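Local structure of alpha-catenin-like protein hmp-1 (Caenorhabditis elegans, 5H5M) at residues 280-283 / 284-288; 117-120 / 121-125; 241-244 / 245-249; 358-361 / 362-366; 314-318 / 319-323. The protein links the cadherin–catenin complex to actin filaments at adherens junctions and is required for cell migration and shape change during body enclosure and elongation. All coordinates share one frame; numbering follows the deposited sequence.

Contact 1 (280-283 / 284-288)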
loop_
_atom_site.group_PDB
_atom_site.type_symbol
_atom_site.label_atom_id
_atom_site.label_comp_id
_atom_site.label_asym_id
_atom_site.label_seq_id
_atom_site.Cartn_x
_atom_site.Cartn_y
_atom_site.Cartn_z
ATOM N N ALA A 280 -6.704 -13.452 -9.040
ATOM C CA ALA A 280 -5.415 -13.992 -9.469
ATOM C C ALA A 280 -4.512 -12.874 -9.982
ATOM O O ALA A 280 -3.305 -12.881 -9.742
ATOM C CB ALA A 280 -5.608 -15.056 -10.539
ATOM N N GLY A 281 -5.110 -11.912 -10.678
ATOM C CA GLY A 281 -4.387 -10.753 -11.167
ATOM C C GLY A 281 -3.794 -9.906 -10.054
ATOM O O GLY A 281 -2.682 -9.393 -10.186
ATOM N N SER A 282 -4.532 -9.758 -8.956
ATOM C CA SER A 282 -4.056 -8.973 -7.816
ATOM C C SER A 282 -2.951 -9.710 -7.072
ATOM O O SER A 282 -1.927 -9.125 -6.721
ATOM C CB SER A 282 -5.203 -8.647 -6.853
ATOM O OG SER A 282 -6.167 -7.803 -7.458
ATOM N N ILE A 283 -3.174 -10.995 -6.826
ATOM C CA ILE A 283 -2.202 -11.829 -6.133
ATOM C C ILE A 283 -0.872 -11.860 -6.881
ATOM O O ILE A 283 0.191 -11.705 -6.282
ATOM C CB ILE A 283 -2.735 -13.258 -5.951
ATOM C CG1 ILE A 283 -3.915 -13.245 -4.980
ATOM C CG2 ILE A 283 -1.639 -14.185 -5.448
ATOM C CD1 ILE A 283 -4.507 -14.602 -4.701
ATOM N N ARG A 284 -0.937 -12.036 -8.197
ATOM C CA ARG A 284 0.269 -12.058 -9.015
ATOM C C ARG A 284 1.028 -10.734 -8.909
ATOM O O ARG A 284 2.240 -10.720 -8.682
ATOM C CB ARG A 284 -0.074 -12.352 -10.478
ATOM C CG ARG A 284 1.137 -12.338 -11.395
ATOM C CD ARG A 284 0.770 -12.630 -12.843
ATOM N NE ARG A 284 1.949 -12.572 -13.705
ATOM C CZ ARG A 284 2.694 -13.625 -14.030
ATOM N NH1 ARG A 284 2.379 -14.832 -13.579
ATOM N NH2 ARG A 284 3.752 -13.471 -14.816
ATOM N N GLY A 285 0.302 -9.630 -9.067
ATOM C CA GLY A 285 0.890 -8.307 -9.001
ATOM C C GLY A 285 1.549 -8.012 -7.667
ATOM O O GLY A 285 2.675 -7.517 -7.621
ATOM N N ARG A 286 0.848 -8.320 -6.581
ATOM C CA ARG A 286 1.371 -8.095 -5.237
ATOM C C ARG A 286 2.599 -8.960 -4.966
ATOM O O ARG A 286 3.579 -8.498 -4.376
ATOM C CB ARG A 286 0.299 -8.379 -4.185
ATOM C CG ARG A 286 -0.919 -7.465 -4.237
ATOM C CD ARG A 286 -1.773 -7.654 -2.990
ATOM N NE ARG A 286 -3.200 -7.482 -3.248
ATOM C CZ ARG A 286 -3.839 -6.316 -3.196
ATOM N NH1 ARG A 286 -3.179 -5.202 -2.905
ATOM N NH2 ARG A 286 -5.140 -6.265 -3.442
ATOM N N ALA A 287 2.536 -10.215 -5.396
ATOM C CA ALA A 287 3.634 -11.154 -5.207
ATOM C C ALA A 287 4.893 -10.674 -5.917
ATOM O O ALA A 287 5.997 -10.781 -5.383
ATOM C CB ALA A 287 3.241 -12.545 -5.703
ATOM N N LEU A 288 4.723 -10.140 -7.121
ATOM C CA LEU A 288 5.858 -9.649 -7.891
ATOM C C LEU A 288 6.421 -8.365 -7.279
ATOM O O LEU A 288 7.630 -8.118 -7.334
ATOM C CB LEU A 288 5.461 -9.427 -9.352
ATOM C CG LEU A 288 5.294 -10.716 -10.165
ATOM C CD1 LEU A 288 4.868 -10.429 -11.602
ATOM C CD2 LEU A 288 6.581 -11.531 -10.136
#
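Arg286 folds back along its own helix onto Ser282, one turn earlier. Its CG lies anti to the carbonyl carbon (chi1 -64°), which brings Arg286 CG to 3.2 Å from Ser282 O. That same oxygen receives the backbone bond Arg286 N to Ser282 O at 2.9 Å, so the start of the side chain and the amide converge on one carbonyl. Farther out the chain bends at chi3 (-147°), and Arg286 NH2 passes 4.2 Å from Ser282 CB. The charged end is held elsewhere, by salt bridges from NE to Asp251 of helix 237-260 and from NH1 to Asp121 of helix 92-122. Both segments belong to helix 276-300, one of the four helices, with 237-260, 305-339 and 345-374, that pack together as a bundle in this fragment, the M domain of an alpha-catenin. Ser282 OG is hydrogen-bonded to Cys278 O. On another flank Arg284 has its CB 3.4 Å from Ala280 O and its side chain lying against Val322 and Ala326 of helix 305-339. Between these flanks the Gly285 N to Gly281 O bond is longer, at 3.2 Å. Ala287 CB sits 3.2 Å from Ile283 O, while Ile283 itself points away and packs on Phe325 of helix 305-339.

Contact 2 (117-120 / 121-125)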
loop_
_atom_site.group_PDB
_atom_site.type_symbol
_atom_site.label_atom_id
_atom_site.label_comp_id
_atom_site.label_asym_id
_atom_site.label_seq_id
_atom_site.Cartn_x
_atom_site.Cartn_y
_atom_site.Cartn_z
ATOM N N ASP A 117 -1.557 0.091 2.874
ATOM C CA ASP A 117 -2.772 -0.451 2.258
ATOM C C ASP A 117 -3.001 0.142 0.873
ATOM O O ASP A 117 -3.284 -0.575 -0.087
ATOM C CB ASP A 117 -4.007 -0.171 3.116
ATOM C CG ASP A 117 -4.200 -1.179 4.223
ATOM O OD1 ASP A 117 -4.739 -0.786 5.275
ATOM O OD2 ASP A 117 -3.827 -2.358 4.047
ATOM N N HIS A 118 -2.886 1.464 0.796
ATOM C CA HIS A 118 -3.095 2.192 -0.444
ATOM C C HIS A 118 -1.987 1.902 -1.454
ATOM O O HIS A 118 -2.260 1.685 -2.632
ATOM C CB HIS A 118 -3.187 3.695 -0.163
ATOM C CG HIS A 118 -4.426 4.095 0.582
ATOM N ND1 HIS A 118 -4.596 3.847 1.927
ATOM C CD2 HIS A 118 -5.554 4.712 0.165
ATOM C CE1 HIS A 118 -5.780 4.298 2.307
ATOM N NE2 HIS A 118 -6.382 4.827 1.259
ATOM N N ILE A 119 -0.743 1.892 -0.984
ATOM C CA ILE A 119 0.406 1.604 -1.840
ATOM C C ILE A 119 0.336 0.183 -2.391
ATOM O O ILE A 119 0.652 -0.060 -3.560
ATOM C CB ILE A 119 1.734 1.796 -1.079
ATOM C CG1 ILE A 119 1.892 3.261 -0.660
ATOM C CG2 ILE A 119 2.920 1.359 -1.930
ATOM C CD1 ILE A 119 3.188 3.560 0.057
ATOM N N SER A 120 -0.095 -0.748 -1.544
ATOM C CA SER A 120 -0.242 -2.143 -1.944
ATOM C C SER A 120 -1.237 -2.281 -3.095
ATOM O O SER A 120 -0.953 -2.956 -4.084
ATOM C CB SER A 120 -0.681 -2.999 -0.750
ATOM O OG SER A 120 -0.836 -4.362 -1.111
ATOM N N ASP A 121 -2.392 -1.630 -2.970
ATOM C CA ASP A 121 -3.425 -1.684 -4.005
ATOM C C ASP A 121 -3.026 -0.943 -5.281
ATOM O O ASP A 121 -3.150 -1.476 -6.384
ATOM C CB ASP A 121 -4.746 -1.099 -3.486
ATOM C CG ASP A 121 -5.377 -1.945 -2.393
ATOM O OD1 ASP A 121 -5.052 -3.147 -2.299
ATOM O OD2 ASP A 121 -6.209 -1.407 -1.628
ATOM N N ALA A 122 -2.547 0.285 -5.123
ATOM C CA ALA A 122 -2.372 1.189 -6.256
ATOM C C ALA A 122 -1.204 0.813 -7.164
ATOM O O ALA A 122 -1.224 1.114 -8.357
ATOM C CB ALA A 122 -2.199 2.616 -5.757
ATOM N N PHE A 123 -0.196 0.149 -6.606
ATOM C CA PHE A 123 1.040 -0.101 -7.343
ATOM C C PHE A 123 1.299 -1.580 -7.619
ATOM O O PHE A 123 2.409 -1.955 -7.998
ATOM C CB PHE A 123 2.229 0.508 -6.589
ATOM C CG PHE A 123 2.212 2.012 -6.563
ATOM C CD1 PHE A 123 1.440 2.695 -5.632
ATOM C CD2 PHE A 123 2.947 2.744 -7.485
ATOM C CE1 PHE A 123 1.406 4.082 -5.616
ATOM C CE2 PHE A 123 2.920 4.131 -7.474
ATOM C CZ PHE A 123 2.147 4.802 -6.539
ATOM N N LEU A 124 0.281 -2.419 -7.449
ATOM C CA LEU A 124 0.447 -3.845 -7.721
ATOM C C LEU A 124 0.576 -4.119 -9.219
ATOM O O LEU A 124 1.080 -5.166 -9.615
ATOM C CB LEU A 124 -0.709 -4.663 -7.122
ATOM C CG LEU A 124 -2.142 -4.667 -7.671
ATOM C CD1 LEU A 124 -2.303 -5.598 -8.865
ATOM C CD2 LEU A 124 -3.106 -5.080 -6.565
ATOM N N ASP A 125 0.121 -3.184 -10.047
ATOM C CA ASP A 125 0.218 -3.345 -11.495
ATOM C C ASP A 125 0.187 -1.998 -12.202
ATOM O O ASP A 125 -0.877 -1.510 -12.585
ATOM C CB ASP A 125 -0.909 -4.242 -12.013
ATOM C CG ASP A 125 -0.727 -4.632 -13.470
ATOM O OD1 ASP A 125 0.275 -4.213 -14.089
ATOM O OD2 ASP A 125 -1.582 -5.378 -13.993
#
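Asp121 rises from the last turn of helix 92-122 and leans back over the carbonyl of Asp117. Starting at the root, Asp121 CB lies 3.7 Å from Asp117 O. Because chi1 is -67°, CG sits beside the backbone N and anti to the carbonyl carbon, and Asp121 CG closes to 3.4 Å from Asp117 O. At the tip, Asp121 OD2 keeps a similar 3.4 Å from Asp117 O; two acceptors facing each other cannot bond, so this carboxylate is held from elsewhere. Asp121 OD1 forms a salt bridge with Arg286 and OD2 another with Arg55, two cations that probably offset the charge beside the Asp117 carbonyl. The oxygen of Asp117 is meanwhile used by the backbone, with Asp121 N at 3.2 Å.

The helix ends just beyond. Phe123 is the first residue to leave helical backbone angles, and its bond Phe123 N to Ile119 O, 3.2 Å long, is already bent to 143° at the hydrogen. The Phe123 ring turns its edge to the Ile119 carbonyl, with CD1 3.5 Å from Ile119 O, and the same CD1 lies 4.2 Å from Ile119 CG2 in an apolar contact. Past the end, Leu124 CB rests 3.5 Å from Ser120 O. Around this helix terminus, the Phe123 ring is received by Ile159 of helix 142-166 and by Leu227, Thr228 and Leu231 of helix 207-233, while Ser120 packs on Val243 of helix 237-260.

Contact 3 (241-244 / 245-249)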
loop_
_atom_site.group_PDB
_atom_site.type_symbol
_atom_site.label_atom_id
_atom_site.label_comp_id
_atom_site.label_asym_id
_atom_site.label_seq_id
_atom_site.Cartn_x
_atom_site.Cartn_y
_atom_site.Cartn_z
ATOM N N LEU A 241 5.520 -5.975 3.717
ATOM C CA LEU A 241 5.388 -7.422 3.638
ATOM C C LEU A 241 4.204 -7.925 4.458
ATOM O O LEU A 241 3.533 -8.880 4.065
ATOM C CB LEU A 241 6.678 -8.101 4.101
ATOM C CG LEU A 241 7.918 -7.820 3.250
ATOM C CD1 LEU A 241 9.074 -8.682 3.708
ATOM C CD2 LEU A 241 7.637 -8.042 1.769
ATOM N N ALA A 242 3.946 -7.281 5.594
ATOM C CA ALA A 242 2.843 -7.682 6.464
ATOM C C ALA A 242 1.497 -7.381 5.809
ATOM O O ALA A 242 0.570 -8.189 5.871
ATOM C CB ALA A 242 2.946 -6.985 7.817
ATOM N N VAL A 243 1.399 -6.213 5.182
ATOM C CA VAL A 243 0.190 -5.823 4.468
ATOM C C VAL A 243 0.026 -6.645 3.187
ATOM O O VAL A 243 -1.077 -7.092 2.869
ATOM C CB VAL A 243 0.201 -4.315 4.130
ATOM C CG1 VAL A 243 -0.898 -3.971 3.140
ATOM C CG2 VAL A 243 0.059 -3.485 5.399
ATOM N N SER A 244 1.124 -6.854 2.465
ATOM C CA SER A 244 1.099 -7.675 1.254
ATOM C C SER A 244 0.560 -9.069 1.549
ATOM O O SER A 244 -0.291 -9.582 0.823
ATOM C CB SER A 244 2.494 -7.784 0.632
ATOM O OG SER A 244 2.889 -6.561 0.039
ATOM N N GLU A 245 1.055 -9.669 2.626
ATOM C CA GLU A 245 0.612 -10.997 3.029
ATOM C C GLU A 245 -0.873 -10.996 3.390
ATOM O O GLU A 245 -1.613 -11.895 3.002
ATOM C CB GLU A 245 1.447 -11.498 4.208
ATOM C CG GLU A 245 1.082 -12.881 4.698
ATOM C CD GLU A 245 1.897 -13.297 5.908
ATOM O OE1 GLU A 245 3.104 -12.972 5.955
ATOM O OE2 GLU A 245 1.329 -13.943 6.814
ATOM N N ALA A 246 -1.302 -9.976 4.125
ATOM C CA ALA A 246 -2.698 -9.861 4.525
ATOM C C ALA A 246 -3.601 -9.618 3.317
ATOM O O ALA A 246 -4.727 -10.106 3.266
ATOM C CB ALA A 246 -2.866 -8.741 5.548
ATOM N N HIS A 247 -3.102 -8.861 2.346
ATOM C CA HIS A 247 -3.889 -8.532 1.165
ATOM C C HIS A 247 -4.031 -9.736 0.232
ATOM O O HIS A 247 -5.062 -9.904 -0.417
ATOM C CB HIS A 247 -3.267 -7.348 0.422
ATOM C CG HIS A 247 -3.568 -6.019 1.046
ATOM N ND1 HIS A 247 -3.257 -4.824 0.439
ATOM C CD2 HIS A 247 -4.161 -5.705 2.224
ATOM C CE1 HIS A 247 -3.647 -3.824 1.216
ATOM N NE2 HIS A 247 -4.194 -4.333 2.303
ATOM N N ILE A 248 -2.996 -10.568 0.169
ATOM C CA ILE A 248 -3.043 -11.803 -0.608
ATOM C C ILE A 248 -4.136 -12.728 -0.065
ATOM O O ILE A 248 -4.837 -13.397 -0.829
ATOM C CB ILE A 248 -1.675 -12.527 -0.597
ATOM C CG1 ILE A 248 -0.670 -11.769 -1.468
ATOM C CG2 ILE A 248 -1.807 -13.949 -1.103
ATOM C CD1 ILE A 248 0.738 -12.309 -1.388
ATOM N N VAL A 249 -4.291 -12.743 1.255
ATOM C CA VAL A 249 -5.366 -13.494 1.898
ATOM C C VAL A 249 -6.734 -12.923 1.516
ATOM O O VAL A 249 -7.648 -13.674 1.170
ATOM C CB VAL A 249 -5.213 -13.491 3.433
ATOM C CG1 VAL A 249 -6.475 -14.029 4.111
ATOM C CG2 VAL A 249 -3.987 -14.295 3.843
#
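Leu241 begins the turn by accepting Glu245 N at its carbonyl oxygen, with Leu241 O and Glu245 N 3.0 Å apart. Glu245 then extends from the helix, and its OE1 forms a salt bridge with Arg370 of helix 345-374. Ala242 O takes Ala246 N at 3.1 Å, and Ala246 CB lies 3.5 Å from Ala242 O. Val243 carries the side-chain contact. Its CG1, anti to the backbone N (chi1 168°), is placed over one face of the His247 imidazole, 3.5 Å from the ring centroid and 17° off the ring normal, the geometry of a CH-pi contact. The two side chains lie alongside each other and point the same way, joined at the root by His247 N to Val243 O at 2.7 Å. This methyl helps fix the ring's rotation together with two hydrogen bonds, NE2 with Asp117 OD2 and ND1 with Ser120 OG. Ser244 O accepts Ile248 N and also has Ile248 CG1 at 3.2 Å, whereas Ser244 OG bonds back to Phe240 O. Helix 237-260 thus turns Val243 and His247 to helix 92-122, and Leu241 and Ser244 to Val290 of helix 276-300.

Contact 4 (358-361 / 362-366); sequences ACTL and VHDAV
Helix 345-374, the last in the C-terminal four-helix bundle, carries this turn, where Thr360 and Asp364 lie side by side and point the same way. The threonine methyl does the touching: Thr360 CG2 is 3.1 Å from Asp364 OD2, a tight approach of carbon to carboxylate rather than a polar bond. Thr360 OG1 is turned beside its own backbone N (chi1 -60°) and bonds back to Ile356 O, which puts CG2 on the side of the aspartate. Asp364 CG in turn lies 3.4 Å from Thr360 O, the oxygen that also accepts Asp364 N at 2.9 Å.

The backbone bonds are uneven. His363 N to Cys359 O is firm at 2.9 Å, whereas Ala365 N to Leu361 O, at 3.4 Å, is weak. The 3.9 Å gap from Val362 N to Ala358 O leaves no bond there; instead Leu361 N, only three residues on, makes a weak bond to Ala358 O at 3.1 Å. Among the neighbouring helices, Cys359 and Val362 face Ile283 of helix 276-300, and Val362 also meets Phe325 of helix 305-339. His363 reaches across to Glu245 and Val249 of helix 237-260, so that this turn touches all three of its partners in the bundle.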
loop_
_atom_site.group_PDB
_atom_site.type_symbol
_atom_site.label_atom_id
_atom_site.label_comp_id
_atom_site.label_asym_id
_atom_site.label_seq_id
_atom_site.Cartn_x
_atom_site.Cartn_y
_atom_site.Cartn_z
ATOM N N ALA A 358 -3.936 -23.293 -4.526
ATOM C CA ALA A 358 -3.136 -22.535 -5.481
ATOM C C ALA A 358 -2.618 -21.241 -4.856
ATOM O O ALA A 358 -1.453 -20.890 -5.022
ATOM C CB ALA A 358 -3.941 -22.235 -6.731
ATOM N N CYS A 359 -3.490 -20.534 -4.141
ATOM C CA CYS A 359 -3.106 -19.300 -3.462
ATOM C C CYS A 359 -2.048 -19.571 -2.399
ATOM O O CYS A 359 -1.193 -18.728 -2.130
ATOM C CB CYS A 359 -4.324 -18.630 -2.822
ATOM S SG CYS A 359 -5.510 -17.939 -3.981
ATOM N N THR A 360 -2.118 -20.755 -1.800
ATOM C CA THR A 360 -1.188 -21.155 -0.749
ATOM C C THR A 360 0.242 -21.272 -1.293
ATOM O O THR A 360 1.210 -21.051 -0.566
ATOM C CB THR A 360 -1.647 -22.479 -0.102
ATOM O OG1 THR A 360 -2.948 -22.290 0.466
ATOM C CG2 THR A 360 -0.708 -22.913 1.001
ATOM N N LEU A 361 0.363 -21.601 -2.578
ATOM C CA LEU A 361 1.644 -21.538 -3.282
ATOM C C LEU A 361 2.314 -20.180 -3.089
ATOM O O LEU A 361 3.455 -20.091 -2.634
ATOM C CB LEU A 361 1.451 -21.797 -4.778
ATOM C CG LEU A 361 1.723 -23.162 -5.412
ATOM C CD1 LEU A 361 1.241 -24.297 -4.535
ATOM C CD2 LEU A 361 1.057 -23.218 -6.781
ATOM N N VAL A 362 1.591 -19.126 -3.450
ATOM C CA VAL A 362 2.094 -17.763 -3.342
ATOM C C VAL A 362 2.262 -17.338 -1.884
ATOM O O VAL A 362 3.290 -16.777 -1.503
ATOM C CB VAL A 362 1.154 -16.769 -4.058
ATOM C CG1 VAL A 362 1.604 -15.335 -3.822
ATOM C CG2 VAL A 362 1.086 -17.075 -5.549
ATOM N N HIS A 363 1.248 -17.625 -1.075
ATOM C CA HIS A 363 1.184 -17.164 0.310
ATOM C C HIS A 363 2.291 -17.754 1.193
ATOM O O HIS A 363 2.955 -17.022 1.931
ATOM C CB HIS A 363 -0.192 -17.495 0.898
ATOM C CG HIS A 363 -0.465 -16.840 2.215
ATOM N ND1 HIS A 363 -0.682 -17.557 3.372
ATOM C CD2 HIS A 363 -0.560 -15.534 2.561
ATOM C CE1 HIS A 363 -0.898 -16.723 4.372
ATOM N NE2 HIS A 363 -0.829 -15.489 3.906
ATOM N N ASP A 364 2.481 -19.071 1.119
ATOM C CA ASP A 364 3.553 -19.740 1.859
ATOM C C ASP A 364 4.920 -19.194 1.469
ATOM O O ASP A 364 5.791 -18.995 2.322
ATOM C CB ASP A 364 3.532 -21.252 1.617
ATOM C CG ASP A 364 2.512 -21.976 2.477
ATOM O OD1 ASP A 364 2.026 -21.388 3.466
ATOM O OD2 ASP A 364 2.206 -23.146 2.170
ATOM N N ALA A 365 5.105 -18.966 0.172
ATOM C CA ALA A 365 6.372 -18.471 -0.344
ATOM C C ALA A 365 6.664 -17.072 0.196
ATOM O O ALA A 365 7.814 -16.734 0.472
ATOM C CB ALA A 365 6.365 -18.470 -1.861
ATOM N N VAL A 366 5.618 -16.267 0.353
ATOM C CA VAL A 366 5.767 -14.943 0.943
ATOM C C VAL A 366 6.186 -15.059 2.405
ATOM O O VAL A 366 7.054 -14.318 2.867
ATOM C CB VAL A 366 4.466 -14.119 0.825
ATOM C CG1 VAL A 366 4.531 -12.874 1.697
ATOM C CG2 VAL A 366 4.225 -13.730 -0.626
#

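Contact 5 (314-318 / 319-323); sequences VRILK and TQRVD
Thr319 grips the Arg315 carbonyl with two hydrogen bonds. Thr319 OG1 donates to Arg315 O at 2.6 Å and Thr319 N to the same Arg315 O at 2.9 Å, the two donors arriving from opposite faces of the carbonyl plane. The hydroxyl reaches back because chi1 is 72°, which sets OG1 between the backbone N and the carbonyl carbon. After this the spacing changes. Arg321 N bonds Ile316 O at 2.9 Å, and Val322 N bonds Leu317 O, also at 2.9 Å; each spans five residues rather than four. Gln320 N retains only a weak bond to Ile316 O, bent to 132°.

These bonds define a pi-type turn, a widened step within helix 305-339 of the four-helix bundle, and the axes of the short segments on its two sides differ in direction by 32°.

Apolar and methyl-over-guanidinium contacts accompany it. Ile316 CG2 sits over the centre of one face of the Arg321 guanidinium, with CZ 3.8 Å away. The bend at chi2 of Arg321 brings the flat end back alongside Ile316, and both side chains point the same way. Arg315 meets Thr319 through its aliphatic part, Arg315 CG lying 3.8 Å from Thr319 OG1 and close to CG2 as well; that methyl lies more loosely over one face of the Arg315 guanidinium. Leu317 and Val322 cross at an angle, Leu317 CD1 lying 4.2 Å from Val322 CG2, while Val322 CG2 also approaches Leu317 O at 3.1 Å. Inward, Leu317 packs on Cys291 of helix 276-300 and, like Arg321, on Ala365 of helix 345-374.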
loop_
_atom_site.group_PDB
_atom_site.type_symbol
_atom_site.label_atom_id
_atom_site.label_comp_id
_atom_site.label_asym_id
_atom_site.label_seq_id
_atom_site.Cartn_x
_atom_site.Cartn_y
_atom_site.Cartn_z
ATOM N N VAL A 314 13.180 -15.535 -2.528
ATOM C CA VAL A 314 12.483 -14.651 -3.459
ATOM C C VAL A 314 12.416 -15.266 -4.854
ATOM O O VAL A 314 11.384 -15.209 -5.525
ATOM C CB VAL A 314 13.168 -13.275 -3.541
ATOM C CG1 VAL A 314 12.596 -12.455 -4.690
ATOM C CG2 VAL A 314 13.023 -12.534 -2.218
ATOM N N ARG A 315 13.525 -15.865 -5.275
ATOM C CA ARG A 315 13.615 -16.497 -6.586
ATOM C C ARG A 315 12.596 -17.628 -6.743
ATOM O O ARG A 315 12.103 -17.882 -7.842
ATOM C CB ARG A 315 15.033 -17.025 -6.821
ATOM C CG ARG A 315 15.239 -17.651 -8.187
ATOM C CD ARG A 315 16.690 -18.033 -8.421
ATOM N NE ARG A 315 16.874 -18.651 -9.730
ATOM C CZ ARG A 315 17.062 -17.972 -10.857
ATOM N NH1 ARG A 315 17.093 -16.645 -10.837
ATOM N NH2 ARG A 315 17.219 -18.618 -12.004
ATOM N N ILE A 316 12.285 -18.300 -5.639
ATOM C CA ILE A 316 11.301 -19.376 -5.645
ATOM C C ILE A 316 9.904 -18.837 -5.939
ATOM O O ILE A 316 9.173 -19.386 -6.765
ATOM C CB ILE A 316 11.293 -20.129 -4.301
ATOM C CG1 ILE A 316 12.614 -20.878 -4.110
ATOM C CG2 ILE A 316 10.115 -21.096 -4.228
ATOM C CD1 ILE A 316 12.673 -21.699 -2.841
ATOM N N LEU A 317 9.539 -17.755 -5.259
ATOM C CA LEU A 317 8.268 -17.088 -5.508
ATOM C C LEU A 317 8.183 -16.604 -6.951
ATOM O O LEU A 317 7.229 -16.915 -7.663
ATOM C CB LEU A 317 8.082 -15.909 -4.551
ATOM C CG LEU A 317 6.792 -15.105 -4.730
ATOM C CD1 LEU A 317 5.574 -15.990 -4.505
ATOM C CD2 LEU A 317 6.767 -13.894 -3.798
ATOM N N LYS A 318 9.196 -15.860 -7.379
ATOM C CA LYS A 318 9.180 -15.208 -8.683
ATOM C C LYS A 318 9.257 -16.166 -9.871
ATOM O O LYS A 318 8.499 -16.022 -10.828
ATOM C CB LYS A 318 10.327 -14.198 -8.780
ATOM C CG LYS A 318 10.384 -13.474 -10.116
ATOM C CD LYS A 318 11.100 -12.142 -10.003
ATOM C CE LYS A 318 10.998 -11.353 -11.300
ATOM N NZ LYS A 318 11.665 -10.025 -11.188
ATOM N N THR A 319 10.167 -17.135 -9.820
ATOM C CA THR A 319 10.423 -17.983 -10.983
ATOM C C THR A 319 9.680 -19.320 -10.952
ATOM O O THR A 319 9.685 -20.052 -11.944
ATOM C CB THR A 319 11.934 -18.276 -11.145
ATOM O OG1 THR A 319 12.366 -19.187 -10.127
ATOM C CG2 THR A 319 12.742 -16.991 -11.053
ATOM N N GLN A 320 9.049 -19.646 -9.826
ATOM C CA GLN A 320 8.311 -20.906 -9.721
ATOM C C GLN A 320 6.860 -20.723 -9.277
ATOM O O GLN A 320 5.934 -21.042 -10.024
ATOM C CB GLN A 320 9.010 -21.867 -8.755
ATOM C CG GLN A 320 10.362 -22.379 -9.227
ATOM C CD GLN A 320 10.995 -23.335 -8.234
ATOM O OE1 GLN A 320 10.430 -23.610 -7.177
ATOM N NE2 GLN A 320 12.174 -23.841 -8.569
ATOM N N ARG A 321 6.667 -20.219 -8.060
ATOM C CA ARG A 321 5.341 -20.170 -7.447
ATOM C C ARG A 321 4.350 -19.304 -8.228
ATOM O O ARG A 321 3.190 -19.683 -8.396
ATOM C CB ARG A 321 5.443 -19.667 -6.004
ATOM C CG ARG A 321 6.317 -20.536 -5.103
ATOM C CD ARG A 321 5.748 -21.938 -4.948
ATOM N NE ARG A 321 6.624 -22.809 -4.169
ATOM C CZ ARG A 321 7.438 -23.717 -4.702
ATOM N NH1 ARG A 321 7.488 -23.877 -6.018
ATOM N NH2 ARG A 321 8.202 -24.471 -3.921
ATOM N N VAL A 322 4.809 -18.153 -8.708
ATOM C CA VAL A 322 3.949 -17.239 -9.453
ATOM C C VAL A 322 3.424 -17.872 -10.747
ATOM O O VAL A 322 2.236 -17.774 -11.057
ATOM C CB VAL A 322 4.692 -15.920 -9.773
ATOM C CG1 VAL A 322 3.974 -15.145 -10.852
ATOM C CG2 VAL A 322 4.827 -15.069 -8.513
ATOM N N ASP A 323 4.303 -18.536 -11.489
ATOM C CA ASP A 323 3.906 -19.206 -12.725
ATOM C C ASP A 323 2.967 -20.380 -12.465
ATOM O O ASP A 323 1.949 -20.532 -13.142
ATOM C CB ASP A 323 5.138 -19.688 -13.494
ATOM C CG ASP A 323 5.913 -18.549 -14.124
ATOM O OD1 ASP A 323 5.294 -17.503 -14.418
ATOM O OD2 ASP A 323 7.135 -18.702 -14.331
#

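Overall arrangement
Contacts 1, 3, 4 and 5 each lie on a different helix of one four-helix bundle, whereas contact 2 sits at the end of helix 92-122, which abuts that bundle. Contacts 2 and 3 are buried; contacts 1 and 4 are mixed, and contact 5 is the one with most exposed residues. Chemistry follows place. Contacts 1, 2 and 3 meet in a largely buried polar network of Asp117, Asp121, Ser120, His247 and Arg286, while contacts 1, 4 and 5 meet mainly through apolar packing, such as Ala287 CB to Val362 CG1 at 3.7 Å. Contacts 2 and 5 do not touch, their centres being about 20 Å apart.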